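Side-chain contacts in ricin B lectin (Clostridium thermocellum, PDB 3VSF), which probably hydrolyses beta-1,3-galactans from their chain ends as a family 43 exo-beta-1,3-galactanase, and carries a galactose-binding beta-trefoil module of the ricin type: residues S165-P168 and M169-T172; G173-H177 and G178-Y182. All blocks are in the same frame, centred on the assembly; numbering follows the deposited sequence.

Interaction 1: residues S165-P168 and M169-T172; sequences SFRP and MQDT
Gln170 reaches back along the chain and lays its side chain beside the backbone of Arg167 and the CB of Phe166. Its CG lies against the carbonyl oxygen of Arg167. From there the chain runs out extended (chi2 -179°), which lays the amide alongside Arg167, its oxygen toward Phe166. Gln170 NE2 lies 4.0 Å from Arg167 CB, while Gln170 OE1 comes within 3.9 Å of Phe166 CB. This is packing and not bonding: the amide nitrogen Gln170 NE2 lies 3.5 Å from Arg167 N, and both are donors. A glutamine suits the place because its methylenes can lie along the peptide, and a polar end is tolerated on a residue that is partly exposed.

Pro168 makes the other touch, its CB meeting Met169 CG at 4.1 Å. Proline, with its fixed phi and buried ring, suits the point where the chain leaves the strand, and Met169 then turns it by adopting a left-handed backbone (phi 61°). The strand in question, 161-166, is the last of a four-stranded antiparallel blade, and the family 43 catalytic domain is a five-bladed beta-propeller; the turn therefore starts the passage to the next blade.

Beyond the turn, Thr172 OG1 donates to Met169 O over 2.7 Å, approaching from above the carbonyl plane, 39° out of it. This bond ties the irregular helical residues 170-172 to the turn, a job for a short side chain with a hydroxyl. Further out, Ile221 of strand 221-228 in the next blade packs against both Phe166 and Pro168. Tyr212 of strand 208-214 covers Pro168 and Met169, and the flexible Met169 chain also touches Tyr182.

Interaction 2: residues G173-H177 and G178-Y182; sequences GVMDH and GLPGY
The ring of Tyr182 has Val174 over one face and Asp176 at its edge. Val174 CG1 stands 4.2 Å from the ring centroid, displaced toward the rim, in a CH-pi contact. The second methyl, Val174 CG2, meets Tyr182 CE1 at 3.8 Å, so the branched valine straddles one border of the ring. At the edge, near the ring plane, is Asp176 OD1, and His210 meets the ring edge-to-face. The Asp176 oxygen is gripped twice from outside, by Met183 N and Asn204 N. CG of Asp176 stands anti to the backbone N (chi1 -167°), which sends the carboxylate toward these amides. His177 leaves the hairpin with its CB directed away from the other strand, and its imidazole, the other flat group, hydrogen-bonds through NE2 to Asn204 OD1.

Behind these side chains runs a short antiparallel hairpin. Gly181 N donates to Val174 O at 2.7 Å in a nearly straight bond, and Asp176 N donates to Leu179 O at 2.8 Å. Between them Met175 faces Pro180 as a non-hydrogen-bonded pair, a position where proline's missing N-H costs nothing. Met175 SD lies 3.7 Å from Pro180 CB, because the methionine chain bends at both chi2 and chi3 and folds over the proline ring; its CE ends near Gly178 O. The two-residue turn His177-Gly178 has backbone angles close to type I', and Gly178 and Gly181 take positive phi values that suit glycine.

The hairpin of strands 175-176 and 179-180 belongs to the chain segment connecting two propeller blades, after strand 161-166 and before strand 187-191. Arg167, just past strand 161-166, packs against Asp176 and Leu179, while Asn204 follows strand 197-203 of the following blade.

Interactions 1 and 2 follow one another along the connection between two propeller blades, their centres about 8 Å apart. Interaction 1 is largely buried and lies where the chain leaves a blade; its touch is packing of a glutamine and a proline at a turn, with no hydrogen bond between its segments. Interaction 2 is more exposed and is held by two backbone hydrogen bonds of a short, weakly paired hairpin, with a tyrosine ring against a valine and a methionine against a proline. The two are joined directly: Arg167 NE to Gly181 O and Pro168 O to Tyr182 N, each 3.0 Å, are probable hydrogen bonds that link the strand exit to the hairpin's second arm.

Interaction 1: residues S165-P168 and M169-T172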
loop_
_atom_site.group_PDB
_atom_site.type_symbol
_atom_site.label_atom_id
_atom_site.label_comp_id
_atom_site.label_asym_id
_atom_site.label_seq_id
_atom_site.Cartn_x
_atom_site.Cartn_y
_atom_site.Cartn_z
ATOM N N SER A 165 4.871 30.120 1.008
ATOM C CA SER A 165 5.630 29.068 0.346
ATOM C C SER A 165 7.111 29.419 0.415
ATOM O O SER A 165 7.478 30.592 0.344
ATOM C CB SER A 165 5.180 28.912 -1.107
ATOM O OG SER A 165 5.347 30.119 -1.828
ATOM N N PHE A 166 7.959 28.408 0.559
ATOM C CA PHE A 166 9.377 28.651 0.784
ATOM C C PHE A 166 10.216 27.394 0.610
ATOM O O PHE A 166 9.715 26.276 0.735
ATOM C CB PHE A 166 9.587 29.190 2.199
ATOM C CG PHE A 166 9.264 28.192 3.276
ATOM C CD1 PHE A 166 10.272 27.485 3.909
ATOM C CD2 PHE A 166 7.950 27.949 3.641
ATOM C CE1 PHE A 166 9.978 26.562 4.896
ATOM C CE2 PHE A 166 7.649 27.027 4.626
ATOM C CZ PHE A 166 8.665 26.333 5.253
ATOM N N ARG A 167 11.499 27.587 0.327
ATOM C CA ARG A 167 12.456 26.490 0.322
ATOM C C ARG A 167 13.120 26.425 1.691
ATOM O O ARG A 167 13.762 27.385 2.119
ATOM C CB ARG A 167 13.501 26.698 -0.775
ATOM C CG ARG A 167 12.918 26.713 -2.179
ATOM C CD ARG A 167 13.859 27.377 -3.170
ATOM N NE ARG A 167 15.042 26.569 -3.454
ATOM C CZ ARG A 167 15.182 25.802 -4.531
ATOM N NH1 ARG A 167 14.208 25.733 -5.430
ATOM N NH2 ARG A 167 16.294 25.107 -4.711
ATOM N N PRO A 168 12.957 25.294 2.389
ATOM C CA PRO A 168 13.471 25.121 3.751
ATOM C C PRO A 168 14.890 25.655 3.907
ATOM O O PRO A 168 15.704 25.516 2.995
ATOM C CB PRO A 168 13.459 23.603 3.928
ATOM C CG PRO A 168 12.323 23.152 3.080
ATOM C CD PRO A 168 12.307 24.070 1.886
ATOM N N MET A 169 15.172 26.263 5.056
ATOM C CA MET A 169 16.502 26.782 5.352
ATOM C C MET A 169 16.916 27.859 4.349
ATOM O O MET A 169 18.046 27.861 3.862
ATOM C CB MET A 169 17.533 25.649 5.354
ATOM C CG MET A 169 17.002 24.311 5.857
ATOM S SD MET A 169 16.678 24.259 7.629
ATOM C CE MET A 169 18.348 24.313 8.277
ATOM N N GLN A 170 15.998 28.769 4.039
ATOM C CA GLN A 170 16.279 29.847 3.095
ATOM C C GLN A 170 17.221 30.888 3.688
ATOM O O GLN A 170 18.090 31.421 2.995
ATOM C CB GLN A 170 14.979 30.521 2.644
ATOM C CG GLN A 170 14.546 30.158 1.234
ATOM C CD GLN A 170 13.271 30.866 0.815
ATOM O OE1 GLN A 170 12.651 31.574 1.609
ATOM N NE2 GLN A 170 12.874 30.678 -0.439
ATOM N N ASP A 171 17.043 31.172 4.973
ATOM C CA ASP A 171 17.833 32.192 5.655
ATOM C C ASP A 171 19.267 31.742 5.926
ATOM O O ASP A 171 20.169 32.571 6.047
ATOM C CB ASP A 171 17.150 32.609 6.961
ATOM C CG ASP A 171 16.938 31.444 7.907
ATOM O OD1 ASP A 171 16.932 30.289 7.435
ATOM O OD2 ASP A 171 16.774 31.685 9.121
ATOM N N THR A 172 19.478 30.433 6.018
ATOM C CA THR A 172 20.813 29.895 6.258
ATOM C C THR A 172 21.765 30.294 5.135
ATOM O O THR A 172 22.984 30.237 5.293
ATOM C CB THR A 172 20.800 28.359 6.388
ATOM O OG1 THR A 172 20.396 27.774 5.144
ATOM C CG2 THR A 172 19.844 27.923 7.486
#

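Interaction 2: residues G173-H177 and G178-Y182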
loop_
_atom_site.group_PDB
_atom_site.type_symbol
_atom_site.label_atom_id
_atom_site.label_comp_id
_atom_site.label_asym_id
_atom_site.label_seq_id
_atom_site.Cartn_x
_atom_site.Cartn_y
_atom_site.Cartn_z
ATOM N N GLY A 173 21.197 30.697 4.003
ATOM C CA GLY A 173 21.983 31.140 2.866
ATOM C C GLY A 173 22.427 30.004 1.965
ATOM O O GLY A 173 23.038 30.235 0.922
ATOM N N VAL A 174 22.120 28.774 2.368
ATOM C CA VAL A 174 22.510 27.596 1.600
ATOM C C VAL A 174 21.877 27.612 0.211
ATOM O O VAL A 174 20.728 28.022 0.047
ATOM C CB VAL A 174 22.129 26.290 2.326
ATOM C CG1 VAL A 174 20.616 26.156 2.423
ATOM C CG2 VAL A 174 22.729 25.089 1.613
ATOM N N MET A 175 22.635 27.169 -0.786
ATOM C CA MET A 175 22.157 27.158 -2.163
ATOM C C MET A 175 21.981 25.731 -2.669
ATOM O O MET A 175 22.879 24.900 -2.535
ATOM C CB MET A 175 23.122 27.923 -3.071
ATOM C CG MET A 175 23.292 29.390 -2.703
ATOM S SD MET A 175 21.815 30.378 -3.014
ATOM C CE MET A 175 21.748 30.334 -4.803
ATOM N N ASP A 176 20.818 25.454 -3.251
ATOM C CA ASP A 176 20.520 24.126 -3.771
ATOM C C ASP A 176 20.114 24.187 -5.241
ATOM O O ASP A 176 18.949 24.419 -5.567
ATOM C CB ASP A 176 19.423 23.458 -2.940
ATOM C CG ASP A 176 19.298 21.976 -3.223
ATOM O OD1 ASP A 176 18.248 21.391 -2.881
ATOM O OD2 ASP A 176 20.248 21.394 -3.786
ATOM N N HIS A 177 21.090 23.982 -6.123
ATOM C CA HIS A 177 20.858 23.993 -7.566
ATOM C C HIS A 177 20.359 25.339 -8.088
ATOM O O HIS A 177 19.278 25.426 -8.672
ATOM C CB HIS A 177 19.896 22.872 -7.972
ATOM C CG HIS A 177 20.499 21.504 -7.890
ATOM N ND1 HIS A 177 21.138 20.908 -8.956
ATOM C CD2 HIS A 177 20.567 20.619 -6.868
ATOM C CE1 HIS A 177 21.571 19.713 -8.595
ATOM N NE2 HIS A 177 21.236 19.513 -7.332
ATOM N N GLY A 178 21.153 26.383 -7.875
ATOM C CA GLY A 178 20.864 27.688 -8.439
ATOM C C GLY A 178 20.082 28.632 -7.544
ATOM O O GLY A 178 20.209 29.851 -7.663
ATOM N N LEU A 179 19.271 28.078 -6.648
ATOM C CA LEU A 179 18.425 28.902 -5.790
ATOM C C LEU A 179 18.763 28.742 -4.310
ATOM O O LEU A 179 19.331 27.729 -3.902
ATOM C CB LEU A 179 16.946 28.584 -6.032
ATOM C CG LEU A 179 16.407 28.895 -7.431
ATOM C CD1 LEU A 179 14.943 28.497 -7.544
ATOM C CD2 LEU A 179 16.594 30.368 -7.768
ATOM N N PRO A 180 18.419 29.756 -3.500
ATOM C CA PRO A 180 18.630 29.702 -2.051
ATOM C C PRO A 180 17.591 28.815 -1.374
ATOM O O PRO A 180 16.406 28.900 -1.697
ATOM C CB PRO A 180 18.439 31.158 -1.622
ATOM C CG PRO A 180 17.499 31.716 -2.631
ATOM C CD PRO A 180 17.859 31.049 -3.930
ATOM N N GLY A 181 18.037 27.975 -0.446
ATOM C CA GLY A 181 17.144 27.074 0.256
ATOM C C GLY A 181 17.086 25.699 -0.381
ATOM O O GLY A 181 17.153 25.563 -1.603
ATOM N N TYR A 182 16.963 24.674 0.457
ATOM C CA TYR A 182 16.871 23.297 -0.013
ATOM C C TYR A 182 15.647 23.094 -0.897
ATOM O O TYR A 182 14.568 23.612 -0.605
ATOM C CB TYR A 182 16.804 22.341 1.177
ATOM C CG TYR A 182 18.080 22.256 1.981
ATOM C CD1 TYR A 182 19.317 22.194 1.355
ATOM C CD2 TYR A 182 18.048 22.240 3.368
ATOM C CE1 TYR A 182 20.486 22.114 2.086
ATOM C CE2 TYR A 182 19.211 22.161 4.110
ATOM C CZ TYR A 182 20.428 22.100 3.463
ATOM O OH TYR A 182 21.589 22.022 4.198
#